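PDB 6ZDQ: telomerase reverse transcriptase from Candida albicans SC5314, which probably lengthens chromosome ends as a reverse transcriptase, copying a template within its own telomerase RNA into telomeric DNA repeats. Local coordinates for residues F83-L88 / R109-L114; N119-M124 / T568-T573. All coordinates share one frame; numbering follows the deposited sequence.

How the contacts relate
Contact 1 is buried and wholly apolar: two helices of the RNA-binding domain, 77-91 and 99-115, meet through valine and leucine methyls, with no hydrogen bond between the segments. Contact 2 lies at the surface and joins two loops, one following helix 99-115, the other leading into helix 574-588, more than 440 residues further along the chain. Its chemistry is polar and flat-group stacking, and it ends on the RNA of chain B. The two are about 18 Å apart, centre to centre, and follow in series along the chain. They touch where Asp112 CB packs against Ile122 CD1 at 3.9 Å, so the loop of contact 2 rests against the second helix of contact 1.

Contact 1 of 2, residues F83-L88 / R109-L114; sequences FVLLVL and RVVDFL
Val84 has CG1 in the crowded position between its backbone N and carbonyl carbon (chi1 54°), and this methyl is the one that meets helix 99-115. Leu114 answers with CG anti to its carbonyl carbon and the chain extended to CD1 (chi2 168°), so the two side chains run tip to tip, Val84 CG1 lying 3.6 Å from Leu114 CD1. One turn further along the first helix, Leu88 holds CG anti to its carbonyl carbon as well and points CD1 at Val110 CG2, again end to end, at 4.2 Å. Val110 works with both branches: CG1, anti to its backbone N, takes Leu85 CD2 at 4.1 Å, while CG2 takes Leu88. Leu85 does not meet it head-on; the two side chains slide past each other in opposite directions, and the other leucine methyl, CD1, reaches Val111 CG2 at the margin.

No hydrogen bond crosses between the segments, so methyl packing alone joins them here. The segment axes stay 11.2 Å apart at closest approach, which fits contact made by the side-chain ends, and their N-to-C directions make 135°, halfway between perpendicular and antiparallel. Helix 148-177 packs beside both partners, with Leu170 against Val84 and Leu174 against Leu114. Ile81, a turn earlier on the first helix, also touches Val111 and Leu114. This is oblique helix-helix packing in the buried interior of the telomerase RNA-binding domain, helices 77-91 and 99-115 being joined here by valine and leucine methyls.

Contact 2 of 2, residues N119-M124 / T568-T573; sequences NEKIHM and TTNFRT. With nucleotides of chain B.
Arg572 is the side chain to follow. Its CB leaves toward the 119-124 loop, with CG in the crowded position between backbone N and carbonyl carbon (chi1 53°). Extended at chi2, the chain brings CD to 3.6 Å from His123 CB; the bend at chi3 then turns NE alongside the same CB. Beyond it the guanidinium lies flat on one face of the imidazole, CZ offset toward the rim, with centres 4.3 Å apart and planes at 27°. At the tip, NH1 donates to O2' of C35 of chain B at 3.1 Å, nearly straight at 164°, the ribose oxygen lying at the guanidinium edge in its plane; a second, weak bond goes to O3' of the same nucleotide. NH2 forms a salt bridge with Asp126, so the charged end is held by protein and RNA together. Next door, Thr573 lies against U36 and C37 of chain B.

His123 is fixed in turn: as N-cap residue of helix 124-127, it caps the backbone N of Asp125 through ND1. At the far end, Glu120 crosses the two threonines at about a right angle, its OE2 taking a weak hydrogen bond from Thr568 OG1. What results is a loop-loop junction at the RNA surface, the RNA-binding domain meeting the start of what is probably the C-terminal (thumb) region, where a histidine-stacked arginine donates to a ribose 2'-hydroxyl.

Contact 1 of 2, residues F83-L88 / R109-L114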
loop_
_atom_site.group_PDB
_atom_site.type_symbol
_atom_site.label_atom_id
_atom_site.label_comp_id
_atom_site.label_asym_id
_atom_site.label_seq_id
_atom_site.Cartn_x
_atom_site.Cartn_y
_atom_site.Cartn_z
ATOM N N PHE A 83 -22.688 -10.682 11.712
ATOM C CA PHE A 83 -23.007 -10.063 12.996
ATOM C C PHE A 83 -23.579 -8.663 12.819
ATOM O O PHE A 83 -24.550 -8.296 13.492
ATOM C CB PHE A 83 -21.768 -10.016 13.890
ATOM C CG PHE A 83 -22.018 -9.385 15.232
ATOM C CD1 PHE A 83 -22.639 -10.102 16.242
ATOM C CD2 PHE A 83 -21.635 -8.077 15.484
ATOM C CE1 PHE A 83 -22.872 -9.528 17.477
ATOM C CE2 PHE A 83 -21.864 -7.497 16.719
ATOM C CZ PHE A 83 -22.484 -8.225 17.717
ATOM N N VAL A 84 -22.987 -7.860 11.932
ATOM C CA VAL A 84 -23.496 -6.509 11.718
ATOM C C VAL A 84 -24.857 -6.552 11.035
ATOM O O VAL A 84 -25.737 -5.731 11.322
ATOM C CB VAL A 84 -22.476 -5.667 10.929
ATOM C CG1 VAL A 84 -22.094 -6.356 9.638
ATOM C CG2 VAL A 84 -23.036 -4.285 10.656
ATOM N N LEU A 85 -25.061 -7.516 10.131
ATOM C CA LEU A 85 -26.385 -7.705 9.548
ATOM C C LEU A 85 -27.412 -8.050 10.616
ATOM O O LEU A 85 -28.595 -7.718 10.471
ATOM C CB LEU A 85 -26.342 -8.796 8.477
ATOM C CG LEU A 85 -25.710 -8.432 7.133
ATOM C CD1 LEU A 85 -25.668 -9.646 6.222
ATOM C CD2 LEU A 85 -26.472 -7.294 6.475
ATOM N N LEU A 86 -26.981 -8.706 11.695
ATOM C CA LEU A 86 -27.869 -8.931 12.829
ATOM C C LEU A 86 -28.109 -7.639 13.602
ATOM O O LEU A 86 -29.229 -7.385 14.064
ATOM C CB LEU A 86 -27.287 -10.006 13.745
ATOM C CG LEU A 86 -28.086 -10.353 15.003
ATOM C CD1 LEU A 86 -29.394 -11.041 14.644
ATOM C CD2 LEU A 86 -27.262 -11.216 15.943
ATOM N N VAL A 87 -27.072 -6.812 13.755
ATOM C CA VAL A 87 -27.229 -5.544 14.461
ATOM C C VAL A 87 -28.137 -4.604 13.680
ATOM O O VAL A 87 -28.999 -3.931 14.257
ATOM C CB VAL A 87 -25.854 -4.903 14.728
ATOM C CG1 VAL A 87 -26.021 -3.567 15.432
ATOM C CG2 VAL A 87 -24.980 -5.836 15.547
ATOM N N LEU A 88 -27.962 -4.544 12.356
ATOM C CA LEU A 88 -28.799 -3.674 11.537
ATOM C C LEU A 88 -30.260 -4.101 11.586
ATOM O O LEU A 88 -31.163 -3.255 11.567
ATOM C CB LEU A 88 -28.294 -3.661 10.094
ATOM C CG LEU A 88 -26.971 -2.944 9.829
ATOM C CD1 LEU A 88 -26.559 -3.141 8.383
ATOM C CD2 LEU A 88 -27.083 -1.464 10.161
ATOM N N ARG A 109 -25.877 -4.879 -0.573
ATOM C CA ARG A 109 -24.850 -3.854 -0.732
ATOM C C ARG A 109 -23.982 -3.713 0.512
ATOM O O ARG A 109 -22.833 -3.268 0.409
ATOM C CB ARG A 109 -25.493 -2.512 -1.080
ATOM C CG ARG A 109 -26.383 -2.562 -2.312
ATOM C CD ARG A 109 -25.596 -2.890 -3.574
ATOM N NE ARG A 109 -26.436 -3.512 -4.596
ATOM C CZ ARG A 109 -27.309 -2.856 -5.355
ATOM N NH1 ARG A 109 -27.470 -1.548 -5.210
ATOM N NH2 ARG A 109 -28.032 -3.510 -6.255
ATOM N N VAL A 110 -24.501 -4.079 1.686
ATOM C CA VAL A 110 -23.688 -4.036 2.899
ATOM C C VAL A 110 -22.545 -5.040 2.807
ATOM O O VAL A 110 -21.407 -4.750 3.198
ATOM C CB VAL A 110 -24.559 -4.284 4.144
ATOM C CG1 VAL A 110 -23.693 -4.420 5.384
ATOM C CG2 VAL A 110 -25.556 -3.157 4.321
ATOM N N VAL A 111 -22.829 -6.233 2.284
ATOM C CA VAL A 111 -21.783 -7.236 2.127
ATOM C C VAL A 111 -20.729 -6.752 1.139
ATOM O O VAL A 111 -19.528 -6.979 1.328
ATOM C CB VAL A 111 -22.402 -8.581 1.699
ATOM C CG1 VAL A 111 -21.349 -9.678 1.683
ATOM C CG2 VAL A 111 -23.555 -8.947 2.626
ATOM N N ASP A 112 -21.157 -6.060 0.080
ATOM C CA ASP A 112 -20.202 -5.501 -0.871
ATOM C C ASP A 112 -19.302 -4.470 -0.205
ATOM O O ASP A 112 -18.080 -4.486 -0.392
ATOM C CB ASP A 112 -20.946 -4.878 -2.053
ATOM C CG ASP A 112 -21.685 -5.905 -2.887
ATOM O OD1 ASP A 112 -21.433 -7.113 -2.703
ATOM O OD2 ASP A 112 -22.519 -5.504 -3.727
ATOM N N PHE A 113 -19.888 -3.580 0.596
ATOM C CA PHE A 113 -19.110 -2.525 1.239
ATOM C C PHE A 113 -18.104 -3.098 2.233
ATOM O O PHE A 113 -16.974 -2.608 2.328
ATOM C CB PHE A 113 -20.056 -1.538 1.926
ATOM C CG PHE A 113 -19.358 -0.407 2.626
ATOM C CD1 PHE A 113 -19.053 0.765 1.951
ATOM C CD2 PHE A 113 -19.017 -0.511 3.964
ATOM C CE1 PHE A 113 -18.411 1.807 2.598
ATOM C CE2 PHE A 113 -18.378 0.525 4.615
ATOM C CZ PHE A 113 -18.075 1.686 3.932
ATOM N N LEU A 114 -18.494 -4.133 2.980
ATOM C CA LEU A 114 -17.637 -4.659 4.036
ATOM C C LEU A 114 -16.449 -5.445 3.499
ATOM O O LEU A 114 -15.438 -5.571 4.201
ATOM C CB LEU A 114 -18.452 -5.540 4.980
ATOM C CG LEU A 114 -19.461 -4.805 5.862
ATOM C CD1 LEU A 114 -20.408 -5.790 6.523
ATOM C CD2 LEU A 114 -18.736 -3.973 6.905
#

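Contact 2 of 2, residues N119-M124 / T568-T573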
loop_
_atom_site.group_PDB
_atom_site.type_symbol
_atom_site.label_atom_id
_atom_site.label_comp_id
_atom_site.label_asym_id
_atom_site.label_seq_id
_atom_site.Cartn_x
_atom_site.Cartn_y
_atom_site.Cartn_z
ATOM N N ASN A 119 -8.621 0.916 1.578
ATOM C CA ASN A 119 -8.828 2.087 0.725
ATOM C C ASN A 119 -9.534 1.738 -0.582
ATOM O O ASN A 119 -9.349 2.416 -1.595
ATOM C CB ASN A 119 -7.504 2.800 0.431
ATOM C CG ASN A 119 -6.752 3.176 1.689
ATOM O OD1 ASN A 119 -5.627 2.726 1.913
ATOM N ND2 ASN A 119 -7.367 4.009 2.520
ATOM N N GLU A 120 -10.336 0.677 -0.585
ATOM C CA GLU A 120 -11.206 0.382 -1.714
ATOM C C GLU A 120 -12.558 1.045 -1.491
ATOM O O GLU A 120 -13.084 1.048 -0.375
ATOM C CB GLU A 120 -11.382 -1.125 -1.898
ATOM C CG GLU A 120 -10.162 -1.846 -2.448
ATOM C CD GLU A 120 -10.389 -3.340 -2.585
ATOM O OE1 GLU A 120 -9.428 -4.114 -2.395
ATOM O OE2 GLU A 120 -11.534 -3.741 -2.876
ATOM N N LYS A 121 -13.114 1.616 -2.557
ATOM C CA LYS A 121 -14.376 2.337 -2.473
ATOM C C LYS A 121 -15.293 1.929 -3.616
ATOM O O LYS A 121 -14.839 1.621 -4.723
ATOM C CB LYS A 121 -14.170 3.862 -2.504
ATOM C CG LYS A 121 -13.451 4.437 -1.292
ATOM C CD LYS A 121 -11.942 4.452 -1.488
ATOM C CE LYS A 121 -11.231 4.998 -0.260
ATOM N NZ LYS A 121 -11.512 4.183 0.956
ATOM N N ILE A 122 -16.593 1.929 -3.332
ATOM C CA ILE A 122 -17.632 1.699 -4.329
ATOM C C ILE A 122 -18.360 3.015 -4.557
ATOM O O ILE A 122 -18.802 3.660 -3.597
ATOM C CB ILE A 122 -18.611 0.595 -3.892
ATOM C CG1 ILE A 122 -17.903 -0.758 -3.827
ATOM C CG2 ILE A 122 -19.794 0.525 -4.845
ATOM C CD1 ILE A 122 -18.815 -1.904 -3.444
ATOM N N HIS A 123 -18.466 3.422 -5.820
ATOM C CA HIS A 123 -19.169 4.653 -6.150
ATOM C C HIS A 123 -20.617 4.577 -5.684
ATOM O O HIS A 123 -21.289 3.555 -5.854
ATOM C CB HIS A 123 -19.110 4.907 -7.657
ATOM C CG HIS A 123 -19.278 6.346 -8.033
ATOM N ND1 HIS A 123 -20.512 6.953 -8.131
ATOM C CD2 HIS A 123 -18.366 7.300 -8.336
ATOM C CE1 HIS A 123 -20.353 8.217 -8.476
ATOM N NE2 HIS A 123 -19.059 8.454 -8.608
ATOM N N MET A 124 -21.099 5.672 -5.089
ATOM C CA MET A 124 -22.450 5.679 -4.538
ATOM C C MET A 124 -23.507 5.480 -5.616
ATOM O O MET A 124 -24.613 5.013 -5.318
ATOM C CB MET A 124 -22.700 6.977 -3.772
ATOM C CG MET A 124 -22.112 6.976 -2.371
ATOM S SD MET A 124 -22.364 8.528 -1.494
ATOM C CE MET A 124 -24.116 8.791 -1.758
ATOM N N THR A 568 -10.774 -3.135 -8.660
ATOM C CA THR A 568 -11.998 -2.802 -7.934
ATOM C C THR A 568 -12.048 -1.328 -7.538
ATOM O O THR A 568 -13.114 -0.703 -7.587
ATOM C CB THR A 568 -12.133 -3.693 -6.700
ATOM O OG1 THR A 568 -13.088 -3.125 -5.796
ATOM C CG2 THR A 568 -10.792 -3.836 -5.999
ATOM N N THR A 569 -10.910 -0.754 -7.154
ATOM C CA THR A 569 -10.889 0.598 -6.606
ATOM C C THR A 569 -11.018 1.634 -7.718
ATOM O O THR A 569 -10.156 1.718 -8.598
ATOM C CB THR A 569 -9.604 0.831 -5.818
ATOM O OG1 THR A 569 -9.252 -0.362 -5.109
ATOM C CG2 THR A 569 -9.799 1.960 -4.820
ATOM N N ASN A 570 -12.105 2.407 -7.682
ATOM C CA ASN A 570 -12.314 3.645 -8.432
ATOM C C ASN A 570 -12.551 3.424 -9.919
ATOM O O ASN A 570 -12.811 4.398 -10.637
ATOM C CB ASN A 570 -11.147 4.633 -8.278
ATOM C CG ASN A 570 -10.688 4.774 -6.843
ATOM O OD1 ASN A 570 -9.496 4.691 -6.551
ATOM N ND2 ASN A 570 -11.636 4.980 -5.935
ATOM N N PHE A 571 -12.470 2.194 -10.410
ATOM C CA PHE A 571 -12.618 1.910 -11.832
ATOM C C PHE A 571 -14.040 1.422 -12.078
ATOM O O PHE A 571 -14.427 0.346 -11.610
ATOM C CB PHE A 571 -11.582 0.884 -12.290
ATOM C CG PHE A 571 -10.161 1.350 -12.137
ATOM C CD1 PHE A 571 -9.831 2.685 -12.308
ATOM C CD2 PHE A 571 -9.155 0.454 -11.815
ATOM C CE1 PHE A 571 -8.526 3.116 -12.163
ATOM C CE2 PHE A 571 -7.848 0.879 -11.668
ATOM C CZ PHE A 571 -7.533 2.212 -11.842
ATOM N N ARG A 572 -14.821 2.226 -12.802
ATOM C CA ARG A 572 -16.203 1.874 -13.101
ATOM C C ARG A 572 -16.576 2.143 -14.556
ATOM O O ARG A 572 -17.750 1.990 -14.914
ATOM C CB ARG A 572 -17.157 2.626 -12.167
ATOM C CG ARG A 572 -16.947 4.127 -12.139
ATOM C CD ARG A 572 -17.762 4.769 -11.031
ATOM N NE ARG A 572 -19.161 4.356 -11.075
ATOM C CZ ARG A 572 -20.097 4.962 -11.797
ATOM N NH1 ARG A 572 -19.787 6.016 -12.539
ATOM N NH2 ARG A 572 -21.344 4.515 -11.778
ATOM N N THR A 573 -15.625 2.536 -15.400
ATOM C CA THR A 573 -15.872 2.790 -16.811
ATOM C C THR A 573 -14.894 1.973 -17.641
ATOM O O THR A 573 -13.782 1.675 -17.200
ATOM C CB THR A 573 -15.726 4.280 -17.162
ATOM O OG1 THR A 573 -14.363 4.685 -16.984
ATOM C CG2 THR A 573 -16.623 5.132 -16.276
ATOM P P C B 35 -23.010 13.273 -12.035
ATOM O OP1 C B 35 -21.777 13.666 -11.304
ATOM O OP2 C B 35 -23.562 14.167 -13.083
ATOM O "O5'" C B 35 -22.763 11.846 -12.700
ATOM C "C5'" C B 35 -22.303 10.751 -11.923
ATOM C "C4'" C B 35 -22.497 9.440 -12.641
ATOM O "O4'" C B 35 -23.904 9.239 -12.938
ATOM C "C3'" C B 35 -21.821 9.308 -13.994
ATOM O "O3'" C B 35 -20.437 9.019 -13.903
ATOM C "C2'" C B 35 -22.634 8.207 -14.658
ATOM O "O2'" C B 35 -22.259 6.933 -14.156
ATOM C "C1'" C B 35 -24.040 8.528 -14.153
ATOM N N1 C B 35 -24.796 9.361 -15.116
ATOM C C2 C B 35 -25.339 8.759 -16.258
ATOM O O2 C B 35 -25.178 7.542 -16.435
ATOM N N3 C B 35 -26.029 9.515 -17.142
ATOM C C4 C B 35 -26.186 10.821 -16.924
ATOM N N4 C B 35 -26.874 11.530 -17.823
ATOM C C5 C B 35 -25.645 11.461 -15.773
ATOM C C6 C B 35 -24.966 10.702 -14.906
ATOM P P U B 36 -19.418 9.611 -14.997
ATOM O OP1 U B 36 -18.034 9.379 -14.513
ATOM O OP2 U B 36 -19.863 10.986 -15.338
ATOM O "O5'" U B 36 -19.656 8.699 -16.280
ATOM C "C5'" U B 36 -19.573 7.285 -16.190
ATOM C "C4'" U B 36 -20.181 6.619 -17.397
ATOM O "O4'" U B 36 -21.597 6.924 -17.478
ATOM C "C3'" U B 36 -19.633 7.064 -18.739
ATOM O "O3'" U B 36 -18.403 6.437 -19.048
ATOM C "C2'" U B 36 -20.767 6.715 -19.698
ATOM O "O2'" U B 36 -20.747 5.333 -20.021
ATOM C "C1'" U B 36 -21.997 6.991 -18.831
ATOM N N1 U B 36 -22.591 8.323 -19.088
ATOM C C2 U B 36 -23.489 8.426 -20.130
ATOM O O2 U B 36 -23.795 7.478 -20.832
ATOM N N3 U B 36 -24.015 9.679 -20.322
ATOM C C4 U B 36 -23.739 10.816 -19.590
ATOM O O4 U B 36 -24.294 11.875 -19.887
ATOM C C5 U B 36 -22.801 10.628 -18.526
ATOM C C6 U B 36 -22.273 9.417 -18.315
ATOM P P C B 37 -17.472 7.018 -20.216
ATOM O OP1 C B 37 -16.079 6.576 -19.955
ATOM O OP2 C B 37 -17.770 8.467 -20.364
ATOM O "O5'" C B 37 -18.000 6.261 -21.511
ATOM C "C5'" C B 37 -17.925 6.871 -22.785
ATOM C "C4'" C B 37 -19.048 6.421 -23.680
ATOM O "O4'" C B 37 -20.326 6.731 -23.069
ATOM C "C3'" C B 37 -19.108 7.109 -25.029
ATOM O "O3'" C B 37 -18.207 6.546 -25.960
ATOM C "C2'" C B 37 -20.569 6.965 -25.421
ATOM O "O2'" C B 37 -20.821 5.666 -25.937
ATOM C "C1'" C B 37 -21.262 7.092 -24.063
ATOM N N1 C B 37 -21.738 8.467 -23.781
ATOM C C2 C B 37 -22.794 9.018 -24.518
ATOM O O2 C B 37 -23.318 8.359 -25.429
ATOM N N3 C B 37 -23.218 10.270 -24.228
ATOM C C4 C B 37 -22.642 10.963 -23.245
ATOM N N4 C B 37 -23.098 12.193 -22.997
ATOM C C5 C B 37 -21.573 10.426 -22.473
ATOM C C6 C B 37 -21.163 9.188 -22.771
#